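Long-range contacts in putative pore-forming toxin (Bacteroides vulgatus ATCC 8482, PDB 3KOG), which is of unknown function but may be a toxin that forms pores in membranes: residues F19-V24 / V75-L80; S138-N143 / A158-V163; Y187-S192 / D214-I219; S192-I197 / A209-D214. All coordinates share one frame; numbering follows the deposited sequence. Where two conformers were deposited one is given.

Interaction 1: F19-V24 / V75-L80; sequences FIITPV and VTIPAL
Phe19 and Ile21 meet Val75, Ile77 and Pro78 where two beta sheets pack face to face, an example of beta-sandwich packing consistent with the transthyretin-like clan of this region. Strand 19-24 belongs to the large mixed sheet and strand 75-77 to a three-stranded one; their axes are 8.9 Å apart and nearly antiparallel, at 168°, too far for backbone pairing. Chi1 (-164°) sets Phe19 CG anti to the backbone N. Pro78 CD sits over one face of the ring, 3.6 Å from the Phe19 ring centroid and only 18° off the normal, a CH-pi contact displaced toward the rim at CE1. Ile77 slides past Phe19 in the opposite direction, with CG2 4.0 Å from Phe19 CB, while Leu80 CD1 reaches Phe19 CD1 obliquely at 4.1 Å. Leu55, Tyr49 and Ile60 pack around the same apolar cluster. The side chain of Ile21 is extended at chi2, and Ile77 meets it at about a right angle, CG1 lying 3.9 Å from Ile21 CD1. The tightest point is Ile21 CD1 against Val75 CG1, tip to tip at 3.3 Å, closer than usual van der Waals contact.

Interaction 2: S138-N143 / A158-V163; sequences SEVIKN and AYNKGV
An antiparallel bridge between Ser138 and Gly162 marks the point where strand 126-143 takes on strand 162-175 as a partner, just after the turn that leaves helix 150-158. It is a hydrogen-bonded pair: Ser138 N donates to Gly162 O at 2.9 Å, and Gly162 N returns a more bent bond of 2.8 Å to Ser138 O, approaching nearly along the C=O axis. Gly162 enters the strand with a positive phi of 117°, a backbone shape suited to glycine.

Before that residue the chain is still a loop, and side chains take over the pairing. Ser138 OG, set anti to its own backbone N, donates to Tyr159 O at 2.6 Å from above the carbonyl plane; the same hydroxyl also bonds a glycerol molecule. Two residues further on, Val140 N donates to Asn160 OD1 at 2.8 Å in a nearly straight bond (165°), again from above the plane of the acceptor group. Val140 CG2 rests on Tyr159 CB at 3.8 Å, whereas the Tyr159 ring itself leads away to meet Tyr194 and Phe211. The carboxylate of Glu139 is engaged by Tyr216 OH.

Two backbone bonds thus begin the strand pairing, and two side-chain bonds tie the preceding loop to strand 126-143: a serine hydroxyl and an asparagine carbonyl satisfy main-chain groups where regular strand pairing has not yet begun.

Interaction 3: Y187-S192 / D214-I219; sequences YMKTTS and DSYNTI
Residues Tyr187-Ser192 and Asp214-Ile219 pair as the two arms of a long antiparallel beta hairpin, in unbroken register from Tyr187 opposite Thr218 to Thr191 opposite Asp214. The backbone bonds come in two reciprocal pairs, Met188 with Asn217 and Thr190 with Ser215; the shortest joins Thr190 N to Ser215 O at 2.7 Å. Between them, CA-H...O contacts such as Tyr216 CA to Met188 O (3.2 Å) fill the non-hydrogen-bonded positions.

The charged groups lie on the face that carries Thr191, Asp214, Lys189 and Tyr216. Thr191 OG1 donates to Asp214 OD1 at 2.8 Å, meeting the carboxylate on its syn side but 33° out of its plane. The other oxygen, Asp214 OD2, forms a salt bridge with Lys189 NZ that is long at 4.0 Å; a water mends the gap, accepting from Lys189 NZ and donating to Asp214 OD2 at 2.7 Å. On the Thr190 and Ser215 face a second water links Ser192 OG, Ser215 OG and Thr190 O.

Apolar contact is supplied by the stem of Lys189, which runs beside the Tyr216 ring in the same direction, CG 3.7 Å from Tyr216 CE2. Tyr187 and Thr218 likewise lie side by side, Tyr187 CD1 3.6 Å from Thr218 OG1.

Strand 98-120 pairs with the outer side of residues 187-192, while strand 126-143 flanks the other arm: Thr218 OG1 bonds Lys135 O, and even Tyr187, on the far arm, hydrogen-bonds Thr133 O through its OH.

Interaction 4: S192-I197 / A209-D214; sequences SVYQII and ASFTVD
Tyr194 turns CG anti to its carbonyl carbon (chi1 -66°), whereas Phe211, directly opposite, holds CG in the crowded position between its backbone N and carbonyl carbon (chi1 64°). Tyr194 CB stands over the face of the phenyl ring, 3.8 Å from the Phe211 ring centroid, as a CH-pi contact. The two rings are near parallel, at 15°, but slid apart, with centroids 5.3 Å from each other and hardly any overlap. Further along the Phe211 ring, Ile196 CG1 arrives at the edge, 3.7 Å from CE1 and close to the ring plane. Val213 CG2 packs obliquely against the Tyr194 ring, 3.7 Å from CE1.

Beneath these side chains lies the ladder of an antiparallel hairpin. Ser192 and Val213 exchange both backbone bonds, as do Tyr194 and Phe211; the straightest runs from Tyr194 N to Phe211 O at 2.8 Å, and Ile196 N adds another to Ala209 O at 2.9 Å. On the opposite face, Val193 CG2 touches Thr212 OG1 at 3.7 Å.

Ile152, Ile155 and Ile156 of helix 150-158 cover Ile196, and Ile156 also reaches Phe211. The chemistry is therefore divided: backbone polar groups pair within the ladder, while Ile196 and Phe211 present apolar surface to helix 150-158.

Overall arrangement
The four contacts illustrate how one long hairpin can organise a protein built mostly of strands. Interactions 3 and 4 are successive stretches of that hairpin, their centres about 16 Å apart; they share Ser192 and Asp214 and a bridging water, and interaction 4 is nested within the loop closed by interaction 3. Interaction 2 borders both through the neighbouring strand 126-143: Glu139 O lies 2.9 Å from Asp214 N, and a classic beta bulge sets Ile141 and Lys142 opposite Thr212. Interaction 1 packs the three-stranded sheet on the large mixed sheet and touches interaction 3 where Phe19 CZ lies 4.3 Å from Asn217 ND2. The side chains of Pro78 and Ile219 each lie about 4 Å from a bound methylpentanediol, probably from crystallisation.

Interaction 1: F19-V24 / V75-L80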
loop_
_atom_site.group_PDB
_atom_site.type_symbol
_atom_site.label_atom_id
_atom_site.label_comp_id
_atom_site.label_asym_id
_atom_site.label_seq_id
_atom_site.Cartn_x
_atom_site.Cartn_y
_atom_site.Cartn_z
ATOM N N PHE A 19 -7.692 3.901 0.956
ATOM C CA PHE A 19 -6.492 3.100 0.975
ATOM C C PHE A 19 -6.888 1.634 1.040
ATOM O O PHE A 19 -7.775 1.289 1.837
ATOM C CB PHE A 19 -5.595 3.468 2.134
ATOM C CG PHE A 19 -4.189 2.941 1.984
ATOM C CD1 PHE A 19 -3.253 3.652 1.257
ATOM C CD2 PHE A 19 -3.832 1.763 2.564
ATOM C CE1 PHE A 19 -1.991 3.188 1.100
ATOM C CE2 PHE A 19 -2.551 1.258 2.421
ATOM C CZ PHE A 19 -1.617 2.009 1.658
ATOM N N ILE A 20 -6.313 0.829 0.138
ATOM C CA ILE A 20 -6.587 -0.617 0.054
ATOM C C ILE A 20 -5.386 -1.431 0.438
ATOM O O ILE A 20 -4.295 -1.253 -0.098
ATOM C CB ILE A 20 -7.089 -0.982 -1.342
ATOM C CG1 ILE A 20 -8.393 -0.195 -1.634
ATOM C CG2 ILE A 20 -7.344 -2.498 -1.480
ATOM C CD1 ILE A 20 -8.826 -0.259 -3.122
ATOM N N ILE A 21 -5.583 -2.336 1.385
ATOM C CA ILE A 21 -4.594 -3.292 1.774
ATOM C C ILE A 21 -4.932 -4.670 1.223
ATOM O O ILE A 21 -6.063 -5.197 1.426
ATOM C CB ILE A 21 -4.541 -3.413 3.355
ATOM C CG1 ILE A 21 -4.031 -2.117 4.004
ATOM C CG2 ILE A 21 -3.612 -4.656 3.763
ATOM C CD1 ILE A 21 -4.373 -2.026 5.541
ATOM N N THR A 22 -3.991 -5.256 0.512
ATOM C CA THR A 22 -4.181 -6.562 -0.106
ATOM C C THR A 22 -3.237 -7.605 0.499
ATOM O O THR A 22 -2.050 -7.642 0.195
ATOM C CB THR A 22 -3.997 -6.488 -1.644
ATOM O OG1 THR A 22 -4.927 -5.529 -2.202
ATOM C CG2 THR A 22 -4.221 -7.844 -2.287
ATOM N N PRO A 23 -3.778 -8.495 1.346
ATOM C CA PRO A 23 -2.973 -9.570 1.914
ATOM C C PRO A 23 -2.659 -10.639 0.871
ATOM O O PRO A 23 -3.497 -10.941 0.012
ATOM C CB PRO A 23 -3.876 -10.167 3.028
ATOM C CG PRO A 23 -5.049 -9.327 3.087
ATOM C CD PRO A 23 -5.134 -8.458 1.913
ATOM N N VAL A 24 -1.420 -11.118 0.914
ATOM C CA VAL A 24 -0.933 -12.239 0.144
ATOM C C VAL A 24 -0.390 -13.258 1.181
ATOM O O VAL A 24 0.508 -12.888 1.970
ATOM C CB VAL A 24 0.204 -11.811 -0.770
ATOM C CG1 VAL A 24 0.739 -13.032 -1.561
ATOM C CG2 VAL A 24 -0.217 -10.644 -1.710
ATOM N N VAL A 75 0.501 -3.620 8.757
ATOM C CA VAL A 75 0.667 -2.645 7.711
ATOM C C VAL A 75 0.190 -1.279 8.242
ATOM O O VAL A 75 -0.841 -1.144 8.920
ATOM C CB VAL A 75 -0.096 -3.049 6.448
ATOM C CG1 VAL A 75 -1.552 -3.194 6.759
ATOM C CG2 VAL A 75 0.115 -2.029 5.366
ATOM N N THR A 76 0.978 -0.266 7.960
ATOM C CA THR A 76 0.618 1.112 8.414
ATOM C C THR A 76 -0.062 1.785 7.215
ATOM O O THR A 76 0.532 1.915 6.144
ATOM C CB THR A 76 1.867 1.872 8.894
ATOM O OG1 THR A 76 2.349 1.218 10.048
ATOM C CG2 THR A 76 1.501 3.389 9.253
ATOM N N ILE A 77 -1.327 2.098 7.344
ATOM C CA ILE A 77 -2.017 2.997 6.407
ATOM C C ILE A 77 -1.411 4.381 6.623
ATOM O O ILE A 77 -1.340 4.885 7.780
ATOM C CB ILE A 77 -3.564 3.043 6.724
ATOM C CG1 ILE A 77 -4.223 1.681 6.594
ATOM C CG2 ILE A 77 -4.332 4.119 5.880
ATOM C CD1 ILE A 77 -5.650 1.649 7.239
ATOM N N PRO A 78 -0.981 5.061 5.536
ATOM C CA PRO A 78 -0.499 6.410 5.676
ATOM C C PRO A 78 -1.624 7.413 5.953
ATOM O O PRO A 78 -2.766 7.169 5.600
ATOM C CB PRO A 78 0.132 6.690 4.326
ATOM C CG PRO A 78 -0.782 5.883 3.340
ATOM C CD PRO A 78 -1.109 4.638 4.111
ATOM N N ALA A 79 -1.261 8.561 6.542
ATOM C CA ALA A 79 -2.178 9.659 6.707
ATOM C C ALA A 79 -2.481 10.236 5.326
ATOM O O ALA A 79 -1.549 10.526 4.578
ATOM C CB ALA A 79 -1.541 10.736 7.612
ATOM N N LEU A 80 -3.754 10.358 4.979
ATOM C CA LEU A 80 -4.150 10.773 3.633
ATOM C C LEU A 80 -5.160 11.887 3.754
ATOM O O LEU A 80 -6.032 11.821 4.617
ATOM C CB LEU A 80 -4.759 9.628 2.824
ATOM C CG LEU A 80 -3.844 8.472 2.417
ATOM C CD1 LEU A 80 -4.686 7.529 1.556
ATOM C CD2 LEU A 80 -2.571 8.927 1.672
#

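Interaction 2: S138-N143 / A158-V163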
loop_
_atom_site.group_PDB
_atom_site.type_symbol
_atom_site.label_atom_id
_atom_site.label_comp_id
_atom_site.label_asym_id
_atom_site.label_seq_id
_atom_site.Cartn_x
_atom_site.Cartn_y
_atom_site.Cartn_z
ATOM N N SER A 138 8.235 -5.780 -4.654
ATOM C CA SER A 138 9.109 -6.046 -3.544
ATOM C C SER A 138 10.381 -6.768 -4.066
ATOM O O SER A 138 10.286 -7.608 -4.967
ATOM C CB SER A 138 8.353 -6.915 -2.566
ATOM O OG SER A 138 9.093 -7.202 -1.433
ATOM N N GLU A 139 11.533 -6.372 -3.520
ATOM C CA GLU A 139 12.836 -6.982 -3.803
ATOM C C GLU A 139 13.663 -7.108 -2.512
ATOM O O GLU A 139 13.705 -6.183 -1.692
ATOM C CB GLU A 139 13.626 -6.169 -4.858
ATOM C CG GLU A 139 13.662 -4.646 -4.616
ATOM C CD GLU A 139 14.649 -3.873 -5.524
ATOM O OE1 GLU A 139 15.192 -4.472 -6.495
ATOM O OE2 GLU A 139 14.888 -2.654 -5.250
ATOM N N VAL A 140 14.322 -8.246 -2.326
ATOM C CA VAL A 140 15.227 -8.433 -1.178
ATOM C C VAL A 140 16.572 -7.836 -1.578
ATOM O O VAL A 140 17.132 -8.232 -2.584
ATOM C CB VAL A 140 15.364 -9.918 -0.782
ATOM C CG1 VAL A 140 16.463 -10.100 0.290
ATOM C CG2 VAL A 140 14.045 -10.424 -0.242
ATOM N N ILE A 141 17.056 -6.835 -0.834
ATOM C CA ILE A 141 18.316 -6.161 -1.196
ATOM C C ILE A 141 19.465 -6.611 -0.320
ATOM O O ILE A 141 20.605 -6.286 -0.585
ATOM C CB ILE A 141 18.174 -4.611 -1.229
ATOM C CG1 ILE A 141 17.911 -4.006 0.179
ATOM C CG2 ILE A 141 17.091 -4.237 -2.283
ATOM C CD1 ILE A 141 17.858 -2.476 0.268
ATOM N N LYS A 142 19.165 -7.363 0.736
ATOM C CA LYS A 142 20.220 -7.876 1.595
ATOM C C LYS A 142 19.684 -9.111 2.289
ATOM O O LYS A 142 18.530 -9.156 2.725
ATOM C CB LYS A 142 20.658 -6.810 2.615
ATOM C CG LYS A 142 21.833 -7.181 3.445
ATOM C CD LYS A 142 22.309 -6.001 4.310
ATOM C CE LYS A 142 23.323 -6.512 5.364
ATOM N NZ LYS A 142 23.659 -5.453 6.353
ATOM N N ASN A 143 20.555 -10.102 2.407
ATOM C CA ASN A 143 20.189 -11.377 2.951
ATOM C C ASN A 143 21.386 -11.995 3.634
ATOM O O ASN A 143 22.357 -12.340 2.968
ATOM C CB ASN A 143 19.679 -12.269 1.821
ATOM C CG ASN A 143 19.423 -13.676 2.253
ATOM O OD1 ASN A 143 19.372 -13.994 3.442
ATOM N ND2 ASN A 143 19.203 -14.549 1.270
ATOM N N ALA A 158 9.760 -14.965 -0.709
ATOM C CA ALA A 158 8.403 -14.463 -0.717
ATOM C C ALA A 158 8.408 -12.957 -0.797
ATOM O O ALA A 158 7.456 -12.375 -1.307
ATOM C CB ALA A 158 7.652 -14.941 0.534
ATOM N N TYR A 159 9.487 -12.327 -0.324
ATOM C CA TYR A 159 9.690 -10.890 -0.386
ATOM C C TYR A 159 10.470 -10.414 -1.632
ATOM O O TYR A 159 10.761 -9.194 -1.770
ATOM C CB TYR A 159 10.400 -10.406 0.899
ATOM C CG TYR A 159 9.547 -10.564 2.114
ATOM C CD1 TYR A 159 9.581 -11.731 2.823
ATOM C CD2 TYR A 159 8.657 -9.577 2.529
ATOM C CE1 TYR A 159 8.801 -11.925 3.888
ATOM C CE2 TYR A 159 7.886 -9.767 3.661
ATOM C CZ TYR A 159 7.968 -10.953 4.324
ATOM O OH TYR A 159 7.220 -11.229 5.448
ATOM N N ASN A 160 10.812 -11.362 -2.509
ATOM C CA ASN A 160 11.638 -11.089 -3.680
ATOM C C ASN A 160 10.925 -11.397 -4.968
ATOM O O ASN A 160 11.567 -11.842 -5.892
ATOM C CB ASN A 160 12.929 -11.908 -3.627
ATOM C CG ASN A 160 14.042 -11.273 -4.422
ATOM O OD1 ASN A 160 14.164 -10.036 -4.465
ATOM N ND2 ASN A 160 14.810 -12.090 -5.106
ATOM N N LYS A 161 9.623 -11.136 -5.053
ATOM C CA LYS A 161 8.861 -11.499 -6.253
ATOM C C LYS A 161 9.026 -10.478 -7.389
ATOM O O LYS A 161 8.766 -10.782 -8.558
ATOM C CB LYS A 161 7.381 -11.715 -5.907
ATOM C CG LYS A 161 7.161 -12.926 -4.967
ATOM C CD LYS A 161 5.690 -13.280 -4.782
ATOM C CE LYS A 161 5.526 -14.475 -3.851
ATOM N NZ LYS A 161 5.900 -15.744 -4.527
ATOM N N GLY A 162 9.457 -9.272 -7.042
ATOM C CA GLY A 162 9.898 -8.316 -8.035
ATOM C C GLY A 162 9.000 -7.108 -8.016
ATOM O O GLY A 162 8.036 -7.067 -7.296
ATOM N N VAL A 163 9.341 -6.133 -8.838
ATOM C CA VAL A 163 8.639 -4.888 -8.893
ATOM C C VAL A 163 7.947 -4.873 -10.212
ATOM O O VAL A 163 8.542 -5.226 -11.209
ATOM C CB VAL A 163 9.622 -3.738 -8.799
ATOM C CG1 VAL A 163 8.912 -2.418 -8.977
ATOM C CG2 VAL A 163 10.313 -3.803 -7.494
#

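Interaction 3: Y187-S192 / D214-I219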
loop_
_atom_site.group_PDB
_atom_site.type_symbol
_atom_site.label_atom_id
_atom_site.label_comp_id
_atom_site.label_asym_id
_atom_site.label_seq_id
_atom_site.Cartn_x
_atom_site.Cartn_y
_atom_site.Cartn_z
ATOM N N TYR A 187 5.483 7.514 -6.140
ATOM C CA TYR A 187 6.000 6.193 -5.909
ATOM C C TYR A 187 6.769 6.206 -4.626
ATOM O O TYR A 187 7.696 6.957 -4.463
ATOM C CB TYR A 187 6.934 5.767 -7.051
ATOM C CG TYR A 187 6.323 5.649 -8.415
ATOM C CD1 TYR A 187 4.969 5.506 -8.594
ATOM C CD2 TYR A 187 7.141 5.600 -9.538
ATOM C CE1 TYR A 187 4.432 5.366 -9.830
ATOM C CE2 TYR A 187 6.606 5.455 -10.791
ATOM C CZ TYR A 187 5.226 5.362 -10.920
ATOM O OH TYR A 187 4.643 5.206 -12.160
HETATM N N MSE A 188 6.345 5.357 -3.705
HETATM C CA MSE A 188 6.874 5.226 -2.372
HETATM C C MSE A 188 7.803 3.974 -2.355
HETATM O O MSE A 188 7.454 2.924 -2.936
HETATM C CB MSE A 188 5.706 4.974 -1.394
HETATM C CG MSE A 188 4.518 5.973 -1.467
HETATM SE SE MSE A 188 5.146 7.775 -1.196
HETATM C CE MSE A 188 6.041 7.559 0.485
ATOM N N LYS A 189 8.990 4.139 -1.781
ATOM C CA LYS A 189 9.963 3.061 -1.574
ATOM C C LYS A 189 10.100 2.861 -0.078
ATOM O O LYS A 189 10.446 3.788 0.635
ATOM C CB LYS A 189 11.324 3.418 -2.159
ATOM C CG LYS A 189 12.360 2.286 -1.934
ATOM C CD LYS A 189 13.669 2.560 -2.613
ATOM C CE LYS A 189 14.618 3.300 -1.731
ATOM N NZ LYS A 189 16.024 3.149 -2.257
ATOM N N THR A 190 9.747 1.677 0.411
ATOM C CA THR A 190 9.771 1.390 1.815
ATOM C C THR A 190 10.915 0.350 2.030
ATOM O O THR A 190 10.922 -0.686 1.390
ATOM C CB THR A 190 8.436 0.868 2.308
ATOM O OG1 THR A 190 7.380 1.844 2.156
ATOM C CG2 THR A 190 8.509 0.431 3.766
ATOM N N THR A 191 11.880 0.659 2.888
ATOM C CA THR A 191 12.975 -0.243 3.256
ATOM C C THR A 191 12.666 -0.822 4.648
ATOM O O THR A 191 12.506 -0.078 5.619
ATOM C CB THR A 191 14.350 0.454 3.255
ATOM O OG1 THR A 191 14.526 1.133 1.982
ATOM C CG2 THR A 191 15.549 -0.603 3.498
ATOM N N SER A 192 12.547 -2.148 4.702
ATOM C CA SER A 192 12.171 -2.876 5.903
ATOM C C SER A 192 13.166 -3.987 6.215
ATOM O O SER A 192 13.592 -4.705 5.317
ATOM C CB SER A 192 10.764 -3.451 5.733
ATOM O OG SER A 192 9.784 -2.437 5.440
ATOM N N ASP A 214 13.211 -3.850 -0.086
ATOM C CA ASP A 214 12.639 -2.636 -0.633
ATOM C C ASP A 214 11.310 -2.976 -1.274
ATOM O O ASP A 214 11.220 -3.861 -2.127
ATOM C CB ASP A 214 13.537 -1.985 -1.702
ATOM C CG ASP A 214 14.704 -1.201 -1.126
ATOM O OD1 ASP A 214 14.781 -0.917 0.104
ATOM O OD2 ASP A 214 15.522 -0.789 -1.959
ATOM N N SER A 215 10.261 -2.317 -0.820
ATOM C CA SER A 215 8.926 -2.555 -1.335
ATOM C C SER A 215 8.351 -1.218 -1.836
ATOM O O SER A 215 8.647 -0.137 -1.295
ATOM C CB SER A 215 7.976 -3.177 -0.290
ATOM O OG SER A 215 7.825 -2.408 0.864
ATOM N N TYR A 216 7.515 -1.336 -2.852
ATOM C CA TYR A 216 7.055 -0.192 -3.609
ATOM C C TYR A 216 5.569 -0.165 -3.662
ATOM O O TYR A 216 4.955 -1.195 -3.802
ATOM C CB TYR A 216 7.591 -0.234 -5.037
ATOM C CG TYR A 216 9.090 -0.176 -5.092
ATOM C CD1 TYR A 216 9.855 -1.337 -4.972
ATOM C CD2 TYR A 216 9.742 1.036 -5.195
ATOM C CE1 TYR A 216 11.206 -1.290 -4.959
ATOM C CE2 TYR A 216 11.121 1.097 -5.213
ATOM C CZ TYR A 216 11.841 -0.077 -5.104
ATOM O OH TYR A 216 13.205 -0.034 -5.092
ATOM N N ASN A 217 4.981 1.023 -3.536
ATOM C CA ASN A 217 3.544 1.189 -3.756
ATOM C C ASN A 217 3.258 2.620 -4.229
ATOM O O ASN A 217 4.135 3.459 -4.178
ATOM C CB ASN A 217 2.715 0.835 -2.512
ATOM C CG ASN A 217 2.862 1.824 -1.379
ATOM O OD1 ASN A 217 3.950 2.051 -0.878
ATOM N ND2 ASN A 217 1.746 2.420 -0.963
ATOM N N THR A 218 2.041 2.867 -4.651
ATOM C CA THR A 218 1.734 4.118 -5.348
ATOM C C THR A 218 0.575 4.836 -4.659
ATOM O O THR A 218 -0.418 4.183 -4.266
ATOM C CB THR A 218 1.441 3.842 -6.784
ATOM O OG1 THR A 218 2.549 3.169 -7.414
ATOM C CG2 THR A 218 1.130 5.143 -7.585
ATOM N N ILE A 219 0.770 6.150 -4.442
ATOM C CA ILE A 219 -0.277 7.063 -3.970
ATOM C C ILE A 219 -0.622 8.117 -5.061
ATOM O O ILE A 219 0.292 8.731 -5.654
ATOM C CB ILE A 219 0.139 7.698 -2.668
ATOM C CG1 ILE A 219 0.215 6.623 -1.548
ATOM C CG2 ILE A 219 -0.848 8.795 -2.242
ATOM C CD1 ILE A 219 0.846 7.168 -0.248
HETATM O O HOH W 1 17.478 0.881 -1.107
HETATM O O HOH W 2 6.383 1.099 -0.243
HETATM O O HOH W 3 9.749 -3.061 2.764
HETATM O O HOH W 4 4.740 3.462 1.638
#

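Interaction 4: S192-I197 / A209-D214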
loop_
_atom_site.group_PDB
_atom_site.type_symbol
_atom_site.label_atom_id
_atom_site.label_comp_id
_atom_site.label_asym_id
_atom_site.label_seq_id
_atom_site.Cartn_x
_atom_site.Cartn_y
_atom_site.Cartn_z
ATOM N N SER A 192 12.547 -2.148 4.702
ATOM C CA SER A 192 12.171 -2.876 5.903
ATOM C C SER A 192 13.166 -3.987 6.215
ATOM O O SER A 192 13.592 -4.705 5.317
ATOM C CB SER A 192 10.764 -3.451 5.733
ATOM O OG SER A 192 9.784 -2.437 5.440
ATOM N N VAL A 193 13.478 -4.160 7.483
ATOM C CA VAL A 193 14.415 -5.179 7.940
ATOM C C VAL A 193 13.564 -6.188 8.692
ATOM O O VAL A 193 12.761 -5.802 9.547
ATOM C CB VAL A 193 15.486 -4.596 8.893
ATOM C CG1 VAL A 193 16.319 -5.715 9.556
ATOM C CG2 VAL A 193 16.365 -3.528 8.173
ATOM N N TYR A 194 13.730 -7.464 8.346
ATOM C CA TYR A 194 13.021 -8.560 8.943
ATOM C C TYR A 194 13.998 -9.520 9.597
ATOM O O TYR A 194 15.099 -9.756 9.086
ATOM C CB TYR A 194 12.235 -9.374 7.897
ATOM C CG TYR A 194 11.099 -8.652 7.217
ATOM C CD1 TYR A 194 11.328 -7.825 6.140
ATOM C CD2 TYR A 194 9.785 -8.697 7.734
ATOM C CE1 TYR A 194 10.273 -7.138 5.535
ATOM C CE2 TYR A 194 8.768 -7.987 7.123
ATOM C CZ TYR A 194 9.031 -7.219 6.035
ATOM O OH TYR A 194 8.000 -6.490 5.433
ATOM N N GLN A 195 13.561 -10.143 10.692
ATOM C CA GLN A 195 14.225 -11.345 11.190
ATOM C C GLN A 195 13.283 -12.530 11.031
ATOM O O GLN A 195 12.026 -12.413 11.196
ATOM C CB GLN A 195 14.589 -11.225 12.664
ATOM C CG GLN A 195 15.708 -10.281 12.951
ATOM C CD GLN A 195 16.166 -10.434 14.386
ATOM O OE1 GLN A 195 15.361 -10.437 15.292
ATOM N NE2 GLN A 195 17.445 -10.602 14.588
ATOM N N ILE A 196 13.885 -13.666 10.720
ATOM C CA ILE A 196 13.182 -14.924 10.731
ATOM C C ILE A 196 13.489 -15.546 12.085
ATOM O O ILE A 196 14.645 -15.674 12.451
ATOM C CB ILE A 196 13.613 -15.822 9.587
ATOM C CG1 ILE A 196 13.178 -15.156 8.272
ATOM C CG2 ILE A 196 12.979 -17.232 9.774
ATOM C CD1 ILE A 196 13.746 -15.757 7.040
ATOM N N ILE A 197 12.446 -15.891 12.827
ATOM C CA ILE A 197 12.576 -16.324 14.224
ATOM C C ILE A 197 11.884 -17.673 14.453
ATOM O O ILE A 197 10.831 -17.948 13.906
ATOM C CB ILE A 197 11.991 -15.285 15.210
ATOM C CG1 ILE A 197 12.655 -13.939 15.003
ATOM C CG2 ILE A 197 12.184 -15.770 16.697
ATOM C CD1 ILE A 197 11.935 -12.812 15.703
ATOM N N ALA A 209 17.873 -15.732 10.917
ATOM C CA ALA A 209 18.298 -14.995 9.725
ATOM C C ALA A 209 17.733 -13.554 9.736
ATOM O O ALA A 209 16.719 -13.275 10.387
ATOM C CB ALA A 209 17.798 -15.738 8.476
ATOM N N SER A 210 18.391 -12.664 8.982
ATOM C CA SER A 210 17.929 -11.277 8.812
ATOM C C SER A 210 18.021 -10.905 7.338
ATOM O O SER A 210 18.968 -11.271 6.662
ATOM C CB SER A 210 18.800 -10.320 9.622
ATOM O OG SER A 210 18.361 -9.009 9.402
ATOM N N PHE A 211 17.038 -10.194 6.845
ATOM C CA PHE A 211 17.058 -9.744 5.449
ATOM C C PHE A 211 16.359 -8.404 5.338
ATOM O O PHE A 211 15.544 -8.023 6.231
ATOM C CB PHE A 211 16.461 -10.795 4.518
ATOM C CG PHE A 211 14.985 -11.087 4.763
ATOM C CD1 PHE A 211 14.602 -11.934 5.774
ATOM C CD2 PHE A 211 14.032 -10.535 3.956
ATOM C CE1 PHE A 211 13.261 -12.224 6.014
ATOM C CE2 PHE A 211 12.691 -10.818 4.158
ATOM C CZ PHE A 211 12.317 -11.673 5.196
ATOM N N THR A 212 16.719 -7.662 4.281
ATOM C CA THR A 212 16.190 -6.322 4.080
ATOM C C THR A 212 15.439 -6.261 2.756
ATOM O O THR A 212 15.924 -6.747 1.731
ATOM C CB THR A 212 17.326 -5.278 4.105
ATOM O OG1 THR A 212 18.010 -5.355 5.372
ATOM C CG2 THR A 212 16.748 -3.847 3.878
ATOM N N VAL A 213 14.266 -5.653 2.796
ATOM C CA VAL A 213 13.382 -5.567 1.637
ATOM C C VAL A 213 13.072 -4.128 1.206
ATOM O O VAL A 213 12.649 -3.309 2.036
ATOM C CB VAL A 213 12.071 -6.233 1.936
ATOM C CG1 VAL A 213 11.173 -6.215 0.686
ATOM C CG2 VAL A 213 12.331 -7.683 2.482
ATOM N N ASP A 214 13.211 -3.850 -0.086
ATOM C CA ASP A 214 12.639 -2.636 -0.633
ATOM C C ASP A 214 11.310 -2.976 -1.274
ATOM O O ASP A 214 11.220 -3.861 -2.127
ATOM C CB ASP A 214 13.537 -1.985 -1.702
ATOM C CG ASP A 214 14.704 -1.201 -1.126
ATOM O OD1 ASP A 214 14.781 -0.917 0.104
ATOM O OD2 ASP A 214 15.522 -0.789 -1.959
HETATM O O HOH W 3 9.749 -3.061 2.764
#